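Cytochrome c, putative (Shewanella oneidensis, PDB 1SP3) carries eight c-type hemes and probably works as a respiratory oxidoreductase, reducing tetrathionate. Local coordinates at residues I60-V65 with K330-Q336. Residue numbers count along the deposited sequence, not the author numbering.
Sequences INNFCV and KVHTGKQ. With HEC (heme c), chain D; SCN (thiocyanate ion), chain B.
Asn62 grips His332 at two points, accepting from ring and giving to backbone: His332 ND1 donates to Asn62 OD1 at 2.6 Å, while Asn62 ND2 donates to His332 O at 3.0 Å. The CA-to-CB bond of Asn62 points toward the extended segment 330-336, Asn62 CA lying 6.3 Å from Gly334 CA, and chi1 p carries its amide to His332. Its neighbour Phe63 (chi1 m) starts away from the strand, yet its ring lies face-to-face on the His332 imidazole (chi1 t), centroids 3.8 Å apart and planes at 6°; Lys330 NZ, hydrogen-bonded to Lys153 O, sits at the edge of the Phe63 ring, 4.1 Å from Phe63 CZ. Segment 60-65 is an irregular loop folded round Asn61 (chi1 p), whose OD1 accepts from Phe63 N (2.9 Å), an Asx turn, and from Val65 N (2.7 Å); Asn61 N reaches Val65 O at 3.0 Å. The loop supplies Asn61, Cys64 and Val65 to a heme c pocket: Asn61 ND2 donates to HEC O1A (2.7 Å), and SCN S binds HEC FE at 2.4 Å. Residues 330-336 belong to strand 325-339, parallel to 246-251 and antiparallel to 387-397 in a mixed sheet. Farther along, Gln336 NE2 weakly bonds Asn61 O (3.3 Å).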
ATOM      1  N   ILE A  60       0.780 -11.501   0.543  1.00 30.96           N
ATOM      2  CA  ILE A  60       2.255 -11.680   0.576  1.00 30.22           C
ATOM      3  C   ILE A  60       2.892 -10.558  -0.270  1.00 30.08           C
ATOM      4  O   ILE A  60       2.457 -10.335  -1.433  1.00 29.39           O
ATOM      5  CB  ILE A  60       2.600 -13.102   0.059  1.00 30.96           C
ATOM      6  CG1 ILE A  60       2.083 -14.089   1.107  1.00 33.63           C
ATOM      7  CG2 ILE A  60       4.112 -13.365  -0.064  1.00 30.89           C
ATOM      8  CD1 ILE A  60       2.350 -15.616   0.783  1.00 40.11           C
ATOM      9  N   ASN A  61       3.890  -9.854   0.288  1.00 28.63           N
ATOM     10  CA  ASN A  61       4.605  -8.805  -0.473  1.00 28.51           C
ATOM     11  C   ASN A  61       6.088  -9.047  -0.422  1.00 28.85           C
ATOM     12  O   ASN A  61       6.537 -10.053   0.172  1.00 28.56           O
ATOM     13  CB  ASN A  61       4.204  -7.369  -0.037  1.00 29.08           C
ATOM     14  CG  ASN A  61       4.789  -6.954   1.346  1.00 30.64           C
ATOM     15  OD1 ASN A  61       5.788  -7.533   1.842  1.00 29.88           O
ATOM     16  ND2 ASN A  61       4.219  -5.870   1.929  1.00 28.26           N
ATOM     17  N   ASN A  62       6.874  -8.229  -1.138  1.00 30.25           N
ATOM     18  CA  ASN A  62       8.339  -8.397  -1.126  1.00 30.10           C
ATOM     19  C   ASN A  62       9.070  -7.344  -0.243  1.00 31.11           C
ATOM     20  O   ASN A  62      10.260  -7.003  -0.443  1.00 30.26           O
ATOM     21  CB  ASN A  62       8.960  -8.527  -2.528  1.00 29.36           C
ATOM     22  CG  ASN A  62       8.658  -7.318  -3.459  1.00 30.72           C
ATOM     23  OD1 ASN A  62       8.150  -6.272  -3.006  1.00 27.09           O
ATOM     24  ND2 ASN A  62       8.935  -7.479  -4.774  1.00 20.42           N
ATOM     25  N   PHE A  63       8.337  -6.822   0.741  1.00 32.48           N
ATOM     26  CA  PHE A  63       8.919  -5.902   1.735  1.00 32.94           C
ATOM     27  C   PHE A  63       9.074  -6.769   2.994  1.00 33.12           C
ATOM     28  O   PHE A  63       9.914  -7.719   3.000  1.00 32.78           O
ATOM     29  CB  PHE A  63       7.968  -4.727   1.963  1.00 33.70           C
ATOM     30  CG  PHE A  63       8.073  -3.640   0.900  1.00 37.39           C
ATOM     31  CD1 PHE A  63       7.135  -3.562  -0.135  1.00 40.62           C
ATOM     32  CD2 PHE A  63       9.109  -2.715   0.933  1.00 36.88           C
ATOM     33  CE1 PHE A  63       7.256  -2.595  -1.112  1.00 38.96           C
ATOM     34  CE2 PHE A  63       9.227  -1.742  -0.010  1.00 36.05           C
ATOM     35  CZ  PHE A  63       8.300  -1.656  -1.029  1.00 38.09           C
ATOM     36  N   CYS A  64       8.173  -6.585   3.972  1.00 32.82           N
ATOM     37  CA  CYS A  64       8.170  -7.420   5.171  1.00 33.37           C
ATOM     38  C   CYS A  64       7.547  -8.780   4.987  1.00 33.72           C
ATOM     39  O   CYS A  64       7.572  -9.616   5.915  1.00 34.53           O
ATOM     40  CB  CYS A  64       7.636  -6.626   6.416  1.00 35.71           C
ATOM     41  SG  CYS A  64       8.807  -5.229   6.923  1.00 42.66           S
ATOM     42  N   VAL A  65       6.939  -9.018   3.818  1.00 30.97           N
ATOM     43  CA  VAL A  65       6.432 -10.357   3.467  1.00 30.07           C
ATOM     44  C   VAL A  65       5.005 -10.621   3.967  1.00 30.05           C
ATOM     45  O   VAL A  65       4.072 -10.728   3.164  1.00 29.60           O
ATOM     46  CB  VAL A  65       7.383 -11.516   3.887  1.00 30.40           C
ATOM     47  CG1 VAL A  65       6.866 -12.870   3.311  1.00 28.47           C
ATOM     48  CG2 VAL A  65       8.813 -11.275   3.333  1.00 29.49           C
ATOM     49  N   LYS A 330       4.235   1.862  -9.547  1.00 25.15           N
ATOM     50  CA  LYS A 330       5.479   1.677  -8.868  1.00 25.48           C
ATOM     51  C   LYS A 330       5.777   0.172  -8.752  1.00 27.02           C
ATOM     52  O   LYS A 330       4.871  -0.672  -8.439  1.00 26.41           O
ATOM     53  CB  LYS A 330       5.495   2.332  -7.483  1.00 27.04           C
ATOM     54  CG  LYS A 330       6.707   1.798  -6.676  1.00 25.01           C
ATOM     55  CD  LYS A 330       6.938   2.503  -5.393  1.00 37.86           C
ATOM     56  CE  LYS A 330       8.352   2.018  -4.829  1.00 39.90           C
ATOM     57  NZ  LYS A 330       8.210   1.638  -3.422  1.00 39.57           N
ATOM     58  N   VAL A 331       7.019  -0.181  -9.058  1.00 25.97           N
ATOM     59  CA  VAL A 331       7.378  -1.598  -9.122  1.00 28.66           C
ATOM     60  C   VAL A 331       8.559  -1.836  -8.176  1.00 29.65           C
ATOM     61  O   VAL A 331       9.575  -1.156  -8.269  1.00 33.50           O
ATOM     62  CB  VAL A 331       7.807  -1.999 -10.541  1.00 27.83           C
ATOM     63  CG1 VAL A 331       8.338  -3.474 -10.576  1.00 27.42           C
ATOM     64  CG2 VAL A 331       6.620  -1.742 -11.582  1.00 26.72           C
ATOM     65  N   HIS A 332       8.401  -2.701  -7.219  1.00 28.72           N
ATOM     66  CA  HIS A 332       9.474  -2.950  -6.253  1.00 29.89           C
ATOM     67  C   HIS A 332      10.031  -4.386  -6.539  1.00 29.76           C
ATOM     68  O   HIS A 332       9.218  -5.272  -6.797  1.00 29.04           O
ATOM     69  CB  HIS A 332       8.897  -2.876  -4.862  1.00 28.85           C
ATOM     70  CG  HIS A 332       9.903  -3.169  -3.792  1.00 32.57           C
ATOM     71  ND1 HIS A 332       9.812  -4.265  -2.967  1.00 27.73           N
ATOM     72  CD2 HIS A 332      10.997  -2.477  -3.378  1.00 35.32           C
ATOM     73  CE1 HIS A 332      10.791  -4.231  -2.076  1.00 33.14           C
ATOM     74  NE2 HIS A 332      11.537  -3.165  -2.318  1.00 31.00           N
ATOM     75  N   THR A 333      11.373  -4.572  -6.616  1.00 28.92           N
ATOM     76  CA  THR A 333      11.915  -5.896  -6.853  1.00 29.42           C
ATOM     77  C   THR A 333      12.716  -6.377  -5.658  1.00 28.66           C
ATOM     78  O   THR A 333      12.998  -5.615  -4.769  1.00 30.05           O
ATOM     79  CB  THR A 333      12.727  -5.982  -8.116  1.00 29.02           C
ATOM     80  OG1 THR A 333      13.813  -5.109  -8.024  1.00 27.10           O
ATOM     81  CG2 THR A 333      11.939  -5.394  -9.355  1.00 29.00           C
ATOM     82  N   GLY A 334      12.994  -7.650  -5.597  1.00 27.76           N
ATOM     83  CA  GLY A 334      13.670  -8.170  -4.429  1.00 29.65           C
ATOM     84  C   GLY A 334      13.951  -9.613  -4.587  1.00 28.67           C
ATOM     85  O   GLY A 334      13.737 -10.145  -5.693  1.00 27.50           O
ATOM     86  N   LYS A 335      14.528 -10.173  -3.529  1.00 28.43           N
ATOM     87  CA  LYS A 335      14.645 -11.625  -3.308  1.00 28.12           C
ATOM     88  C   LYS A 335      14.192 -11.951  -1.927  1.00 28.23           C
ATOM     89  O   LYS A 335      14.488 -11.226  -0.967  1.00 28.90           O
ATOM     90  CB  LYS A 335      16.077 -12.114  -3.404  1.00 27.63           C
ATOM     91  CG  LYS A 335      16.720 -11.963  -4.820  1.00 31.93           C
ATOM     92  CD  LYS A 335      17.686 -13.067  -5.127  1.00 36.02           C
ATOM     93  CE  LYS A 335      19.067 -12.600  -5.032  1.00 45.89           C
ATOM     94  NZ  LYS A 335      19.980 -13.776  -4.705  1.00 50.30           N
ATOM     95  N   GLN A 336      13.506 -13.072  -1.803  1.00 28.80           N
ATOM     96  CA  GLN A 336      12.959 -13.451  -0.501  1.00 29.31           C
ATOM     97  C   GLN A 336      12.844 -14.955  -0.340  1.00 28.16           C
ATOM     98  O   GLN A 336      13.013 -15.736  -1.283  1.00 27.74           O
ATOM     99  CB  GLN A 336      11.625 -12.743  -0.301  1.00 28.78           C
ATOM    100  CG  GLN A 336      10.467 -13.398  -1.061  1.00 30.92           C
ATOM    101  CD  GLN A 336       9.241 -12.465  -1.054  1.00 31.78           C
ATOM    102  OE1 GLN A 336       9.199 -11.399  -1.714  1.00 34.04           O
ATOM    103  NE2 GLN A 336       8.263 -12.872  -0.341  1.00 29.50           N
TER
HETATM  104 FE   HEC D 802       1.724  -2.920   5.968  1.00 38.45          FE
HETATM  105  CHA HEC D 802      -0.431  -3.062   3.195  1.00 34.58           C
HETATM  106  CHB HEC D 802       2.662  -6.191   5.380  1.00 29.55           C
HETATM  107  CHC HEC D 802       3.634  -2.923   8.805  1.00 35.09           C
HETATM  108  CHD HEC D 802       0.977   0.347   6.492  1.00 29.90           C
HETATM  109  NA  HEC D 802       1.244  -4.396   4.512  1.00 34.62           N
HETATM  110  C1A HEC D 802       0.322  -4.236   3.465  1.00 35.83           C
HETATM  111  C2A HEC D 802       0.294  -5.493   2.719  1.00 33.91           C
HETATM  112  C3A HEC D 802       1.142  -6.377   3.319  1.00 32.40           C
HETATM  113  C4A HEC D 802       1.753  -5.683   4.463  1.00 32.87           C
HETATM  114  CMA HEC D 802       1.412  -7.866   2.831  1.00 29.58           C
HETATM  115  CAA HEC D 802      -0.566  -5.751   1.422  1.00 31.77           C
HETATM  116  CBA HEC D 802       0.327  -5.707   0.153  1.00 32.10           C
HETATM  117  CGA HEC D 802       1.188  -4.415   0.123  1.00 37.92           C
HETATM  118  O1A HEC D 802       2.415  -4.517   0.421  1.00 29.65           O
HETATM  119  O2A HEC D 802       0.725  -3.222  -0.147  1.00 41.71           O
HETATM  120  NB  HEC D 802       2.926  -4.265   6.937  1.00 31.89           N
HETATM  121  C1B HEC D 802       3.118  -5.603   6.521  1.00 31.52           C
HETATM  122  C2B HEC D 802       3.930  -6.291   7.498  1.00 30.78           C
HETATM  123  C3B HEC D 802       4.231  -5.359   8.439  1.00 31.42           C
HETATM  124  C4B HEC D 802       3.578  -4.093   8.088  1.00 31.75           C
HETATM  125  CMB HEC D 802       4.369  -7.787   7.362  1.00 27.79           C
HETATM  126  CAB HEC D 802       5.061  -5.529   9.737  1.00 29.51           C
HETATM  127  CBB HEC D 802       6.166  -6.352   9.790  1.00 33.41           C
HETATM  128  NC  HEC D 802       2.274  -1.468   7.441  1.00 35.03           N
HETATM  129  C1C HEC D 802       3.070  -1.706   8.520  1.00 32.66           C
HETATM  130  C2C HEC D 802       3.205  -0.483   9.260  1.00 35.01           C
HETATM  131  C3C HEC D 802       2.470   0.475   8.594  1.00 35.42           C
HETATM  132  C4C HEC D 802       1.857  -0.169   7.436  1.00 32.90           C
HETATM  133  CMC HEC D 802       4.046  -0.401  10.571  1.00 30.16           C
HETATM  134  CAC HEC D 802       2.280   1.996   8.975  1.00 35.36           C
HETATM  135  CBC HEC D 802       3.292   2.921   9.137  1.00 30.38           C
HETATM  136  ND  HEC D 802       0.475  -1.533   4.966  1.00 32.67           N
HETATM  137  C1D HEC D 802       0.268  -0.276   5.488  1.00 27.38           C
HETATM  138  C2D HEC D 802      -0.836   0.309   4.690  1.00 29.59           C
HETATM  139  C3D HEC D 802      -1.293  -0.734   3.662  1.00 31.73           C
HETATM  140  C4D HEC D 802      -0.417  -1.860   3.910  1.00 30.32           C
HETATM  141  CMD HEC D 802      -1.427   1.708   4.865  1.00 24.08           C
HETATM  142  CAD HEC D 802      -2.399  -0.587   2.543  1.00 36.93           C
HETATM  143  CBD HEC D 802      -1.695  -0.032   1.300  1.00 47.49           C
HETATM  144  CGD HEC D 802      -2.656   0.390   0.164  1.00 56.95           C
HETATM  145  O1D HEC D 802      -2.230   1.324  -0.555  1.00 61.13           O
HETATM  146  O2D HEC D 802      -3.811  -0.134  -0.125  1.00 55.63           O
HETATM  147  S   SCN B 810       3.410  -2.177   4.470  1.00 39.37           S
HETATM  148  C   SCN B 810       4.663  -3.284   4.446  1.00 42.53           C
HETATM  149  N   SCN B 810       5.486  -4.111   4.491  1.00 41.34           N